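Long-range contacts in putative aldehyde dehydrogenase (Burkholderia cenocepacia, PDB 4YWE), which probably oxidises aldehydes or oxo groups with NAD or NADP as acceptor: residues 96-102 with 157-161; 160-164 with 189-193. Residues are numbered along the deposited sequence.

Contact 1: 96-102 with 157-161; sequences EARDTGK and WNYPM. With CA (calcium ion), chain K.
The last turn of helix 89-100 meets the loop 157-159 and the start of helix 160-174, with Glu96 CA 7.7 Å from Pro160 CA and Thr100 CA 6.6 Å from Asn158 CA. Glu96 (chi1 t, chi2 p) bends its carboxylate so that OE2 accepts Met161 N at 3.1 Å, satisfying a first-turn amide that has no helical acceptor; OE1 is hydrogen-bonded to Ser189 OG. Pro160, itself without an amide hydrogen, lays its CD 3.2 Å from Glu96 OE2. Thr100 (chi1 p) turns OG1 back to Glu96 O, 2.8 Å, leaving CG2 to pack 3.8 Å from Pro160 CG. Gly101, at positive phi, ends the helix where a CB would strike the preceding carbonyl. Lys102 (p, t, p, t) then extends NZ to Asn158 O, 2.9 Å, its charge paired with Asp110. To the side of this interface, Asp99 gives the calcium ion both O and OD1, each at 2.5 Å; Val32 O, Asp185 O and two waters complete six ligands, while OD2 accepts Cys187 N and Leu188 N. Asn158 ND2 is hydrogen-bonded to Gln288 O; in aldehyde dehydrogenases, whose Trp-Asn-Tyr-Pro loop is characteristic, the equivalent asparagine amide typically contributes to the oxyanion hole.

Contact 2: 160-164 with 189-193; sequences PMQIF and SVLRV
This is a buried, apolar helix-helix contact between two neighbouring helices of the Rossmann-like alpha/beta domain: helix 160-174 follows strand 139-155, helix 188-200 follows strand 177-182, and those strands lie side by side and parallel in the sheet, with 207-209 next. The two units belong to consecutive beta-alpha-beta crossovers, so the helices run in broadly the same direction. Both segments are regular helix; their axes approach to 9.7 Å with 51° between the N-to-C directions, and Met161 CA lies 6.1 Å from Val190 CA.

Phe164 provides the main hydrophobic surface of its segment. With chi1 t its ring extends to the pair of valines one turn apart, CD2 lying 3.6 Å from Val190 CG1 and CE1 3.7 Å from Val193 CG1. Both valines have chi1 t, and their compact branched side chains suit a close helix interface. Leu207 and Ile209 of strand 207-209 meet the same aromatic side chain and join the pair to the sheet. Nearer the helix starts Pro160 and Met161 close on the small Ser189, whose OG sits 3.5 Å from Pro160 CB and also 3.5 Å from Met161 CG, while Val190 CG2 reaches within 3.7 Å of Pro160 O. Pro160 O also accepts the helical hydrogen bond from Phe164 N, 3.1 Å. Met161 (chi1 m, chi2 t) extends over Ser189, its CG 4.5 Å from Val193 CG2, and also touches Leu114 of helix 104-124.

The one hydroxyl among these touching side chains, on Ser189, finds its polar partner in Glu96 OE1; between segments 160-164 and 189-193, cohesion therefore rests on van der Waals packing and hydrophobic burial.

Both contacts are buried, about 9 Å apart between centres, and share Pro160 and Met161 at the start of helix 160-174. Contact 1 brings in the end of helix 89-100, contact 2 the beginning of helix 188-200, so one helix start packs against two partners that also touch each other. Glu96 OE1 of contact 1 lies 2.8 Å from Ser189 OG of contact 2, a probable hydrogen bond that closes this three-helix cluster. The chemistry follows position: contact 1, where a helix end, a loop and a calcium site come together, must satisfy buried backbone groups and charges that regular helix does not pair; contact 2, formed by helical flanks against the sheet, needs mainly shape and apolar surface.

Contact 1: 96-102 with 157-161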
# COMPACT_ATOMS: atom_id res chain seq x y z
N GLU A 96 -3.52 -36.84 -11.75
CA GLU A 96 -4.00 -35.74 -12.57
C GLU A 96 -3.95 -36.08 -14.05
O GLU A 96 -4.92 -35.86 -14.78
CB GLU A 96 -3.18 -34.48 -12.30
CG GLU A 96 -3.70 -33.22 -12.98
CD GLU A 96 -4.81 -32.55 -12.21
OE1 GLU A 96 -5.80 -33.22 -11.87
OE2 GLU A 96 -4.69 -31.33 -11.94
N ALA A 97 -2.82 -36.63 -14.50
CA ALA A 97 -2.63 -36.98 -15.90
C ALA A 97 -3.60 -38.06 -16.36
O ALA A 97 -4.08 -38.04 -17.49
CB ALA A 97 -1.20 -37.43 -16.13
N ARG A 98 -3.88 -39.01 -15.47
CA ARG A 98 -4.78 -40.12 -15.78
C ARG A 98 -6.22 -39.64 -15.88
O ARG A 98 -7.02 -40.20 -16.63
CB ARG A 98 -4.65 -41.21 -14.71
CG ARG A 98 -5.42 -42.48 -15.00
CD ARG A 98 -5.20 -43.51 -13.90
NE ARG A 98 -5.84 -44.78 -14.19
CZ ARG A 98 -5.90 -45.80 -13.34
NH1 ARG A 98 -5.36 -45.69 -12.13
NH2 ARG A 98 -6.51 -46.93 -13.69
N ASP A 99 -6.54 -38.59 -15.13
CA ASP A 99 -7.91 -38.12 -15.00
C ASP A 99 -8.24 -37.02 -16.02
O ASP A 99 -9.35 -36.96 -16.54
CB ASP A 99 -8.15 -37.61 -13.57
CG ASP A 99 -9.62 -37.48 -13.23
OD1 ASP A 99 -10.46 -37.96 -14.02
OD2 ASP A 99 -9.93 -36.91 -12.16
N THR A 100 -7.26 -36.16 -16.29
CA THR A 100 -7.47 -35.04 -17.21
C THR A 100 -7.00 -35.37 -18.62
O THR A 100 -7.54 -34.84 -19.60
CB THR A 100 -6.74 -33.78 -16.73
OG1 THR A 100 -5.32 -33.98 -16.86
CG2 THR A 100 -7.08 -33.48 -15.28
N GLY A 101 -5.99 -36.23 -18.73
CA GLY A 101 -5.48 -36.65 -20.02
C GLY A 101 -4.20 -35.96 -20.46
O GLY A 101 -3.61 -36.34 -21.47
N LYS A 102 -3.78 -34.95 -19.71
CA LYS A 102 -2.59 -34.19 -20.06
C LYS A 102 -1.33 -35.04 -19.91
O LYS A 102 -1.29 -35.97 -19.10
CB LYS A 102 -2.48 -32.92 -19.20
CG LYS A 102 -2.30 -33.18 -17.71
CD LYS A 102 -2.35 -31.87 -16.93
CE LYS A 102 -3.70 -31.19 -17.09
NZ LYS A 102 -3.72 -29.83 -16.48
N TRP A 157 -12.28 -28.89 -14.92
CA TRP A 157 -11.56 -30.14 -15.16
C TRP A 157 -10.21 -29.96 -15.84
O TRP A 157 -9.40 -30.88 -15.86
CB TRP A 157 -12.43 -31.08 -16.00
CG TRP A 157 -13.08 -30.39 -17.17
CD1 TRP A 157 -14.37 -29.94 -17.23
CD2 TRP A 157 -12.48 -30.06 -18.42
NE1 TRP A 157 -14.60 -29.35 -18.45
CE2 TRP A 157 -13.46 -29.41 -19.21
CE3 TRP A 157 -11.21 -30.25 -18.97
CZ2 TRP A 157 -13.21 -28.96 -20.50
CZ3 TRP A 157 -10.96 -29.80 -20.25
CH2 TRP A 157 -11.95 -29.16 -21.00
N ASN A 158 -9.96 -28.78 -16.41
CA ASN A 158 -8.77 -28.58 -17.23
C ASN A 158 -7.51 -28.38 -16.40
O ASN A 158 -6.43 -28.83 -16.79
CB ASN A 158 -8.98 -27.39 -18.18
CG ASN A 158 -9.29 -26.10 -17.46
OD1 ASN A 158 -9.77 -26.11 -16.32
ND2 ASN A 158 -9.01 -24.98 -18.11
N TYR A 159 -7.63 -27.70 -15.27
CA TYR A 159 -6.52 -27.58 -14.33
C TYR A 159 -7.02 -27.74 -12.89
O TYR A 159 -7.08 -26.76 -12.15
CB TYR A 159 -5.80 -26.23 -14.47
CG TYR A 159 -5.12 -26.02 -15.81
CD1 TYR A 159 -3.82 -26.46 -16.02
CD2 TYR A 159 -5.77 -25.37 -16.85
CE1 TYR A 159 -3.19 -26.26 -17.24
CE2 TYR A 159 -5.15 -25.17 -18.06
CZ TYR A 159 -3.86 -25.62 -18.26
OH TYR A 159 -3.24 -25.42 -19.47
N PRO A 160 -7.39 -28.97 -12.51
CA PRO A 160 -7.93 -29.24 -11.17
C PRO A 160 -7.03 -28.74 -10.04
O PRO A 160 -7.50 -27.99 -9.19
CB PRO A 160 -8.04 -30.77 -11.14
CG PRO A 160 -8.24 -31.15 -12.56
CD PRO A 160 -7.38 -30.19 -13.34
N MET A 161 -5.76 -29.14 -10.04
CA MET A 161 -4.85 -28.76 -8.96
C MET A 161 -4.49 -27.27 -8.99
O MET A 161 -4.49 -26.62 -7.95
CB MET A 161 -3.57 -29.59 -9.04
CG MET A 161 -3.70 -30.99 -8.48
SD MET A 161 -2.10 -31.84 -8.40
CE MET A 161 -1.64 -31.84 -10.13
CA CA K . -11.52 -38.13 -16.23
O HOH W 1 -12.05 -37.54 -18.53
O HOH W 2 -14.00 -38.55 -15.87

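Contact 2: 160-164 with 189-193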
# COMPACT_ATOMS: atom_id res chain seq x y z
N PRO A 160 -7.39 -28.97 -12.51
CA PRO A 160 -7.93 -29.24 -11.17
C PRO A 160 -7.03 -28.74 -10.04
O PRO A 160 -7.50 -27.99 -9.19
CB PRO A 160 -8.04 -30.77 -11.14
CG PRO A 160 -8.24 -31.15 -12.56
CD PRO A 160 -7.38 -30.19 -13.34
N MET A 161 -5.76 -29.14 -10.04
CA MET A 161 -4.85 -28.76 -8.96
C MET A 161 -4.49 -27.27 -8.99
O MET A 161 -4.49 -26.62 -7.95
CB MET A 161 -3.57 -29.59 -9.04
CG MET A 161 -3.70 -30.99 -8.48
SD MET A 161 -2.10 -31.84 -8.40
CE MET A 161 -1.64 -31.84 -10.13
N GLN A 162 -4.17 -26.75 -10.16
CA GLN A 162 -3.71 -25.37 -10.28
C GLN A 162 -4.78 -24.37 -9.84
O GLN A 162 -4.50 -23.42 -9.11
CB GLN A 162 -3.27 -25.06 -11.71
CG GLN A 162 -1.94 -25.67 -12.10
CD GLN A 162 -1.06 -24.69 -12.85
OE1 GLN A 162 -0.96 -23.52 -12.47
NE2 GLN A 162 -0.43 -25.15 -13.92
N ILE A 163 -6.01 -24.60 -10.30
CA ILE A 163 -7.11 -23.70 -10.00
C ILE A 163 -7.57 -23.88 -8.55
O ILE A 163 -7.96 -22.92 -7.89
CB ILE A 163 -8.26 -23.91 -11.00
CG1 ILE A 163 -7.76 -23.58 -12.41
CG2 ILE A 163 -9.46 -23.04 -10.65
CD1 ILE A 163 -8.67 -24.03 -13.51
N PHE A 164 -7.49 -25.11 -8.05
CA PHE A 164 -7.73 -25.38 -6.64
C PHE A 164 -6.74 -24.59 -5.80
O PHE A 164 -7.10 -23.97 -4.80
CB PHE A 164 -7.62 -26.88 -6.34
CG PHE A 164 -7.89 -27.24 -4.90
CD1 PHE A 164 -6.87 -27.26 -3.97
CD2 PHE A 164 -9.17 -27.57 -4.49
CE1 PHE A 164 -7.12 -27.60 -2.65
CE2 PHE A 164 -9.43 -27.91 -3.18
CZ PHE A 164 -8.40 -27.93 -2.25
N SER A 189 -7.53 -35.65 -8.29
CA SER A 189 -6.33 -35.05 -7.73
C SER A 189 -6.69 -34.19 -6.52
O SER A 189 -5.99 -34.22 -5.50
CB SER A 189 -5.60 -34.21 -8.77
OG SER A 189 -6.38 -33.10 -9.18
N VAL A 190 -7.77 -33.43 -6.63
CA VAL A 190 -8.23 -32.53 -5.58
C VAL A 190 -8.54 -33.29 -4.29
O VAL A 190 -8.23 -32.83 -3.19
CB VAL A 190 -9.45 -31.72 -6.05
CG1 VAL A 190 -10.14 -31.05 -4.87
CG2 VAL A 190 -9.03 -30.69 -7.09
N LEU A 191 -9.16 -34.46 -4.43
CA LEU A 191 -9.49 -35.30 -3.29
C LEU A 191 -8.24 -35.71 -2.51
O LEU A 191 -8.26 -35.77 -1.28
CB LEU A 191 -10.25 -36.55 -3.75
CG LEU A 191 -11.58 -36.30 -4.47
CD1 LEU A 191 -12.13 -37.60 -5.03
CD2 LEU A 191 -12.58 -35.65 -3.54
N ARG A 192 -7.17 -36.00 -3.23
CA ARG A 192 -5.91 -36.41 -2.61
C ARG A 192 -5.24 -35.23 -1.91
O ARG A 192 -4.58 -35.39 -0.89
CB ARG A 192 -4.97 -37.02 -3.65
CG ARG A 192 -3.67 -37.57 -3.07
CD ARG A 192 -3.95 -38.65 -2.04
NE ARG A 192 -2.72 -39.19 -1.47
CZ ARG A 192 -2.18 -38.77 -0.32
NH1 ARG A 192 -2.78 -37.82 0.38
NH2 ARG A 192 -1.06 -39.32 0.12
N VAL A 193 -5.42 -34.04 -2.48
CA VAL A 193 -4.86 -32.82 -1.91
C VAL A 193 -5.50 -32.53 -0.55
O VAL A 193 -4.83 -32.07 0.37
CB VAL A 193 -5.04 -31.63 -2.87
CG1 VAL A 193 -4.59 -30.33 -2.21
CG2 VAL A 193 -4.27 -31.87 -4.15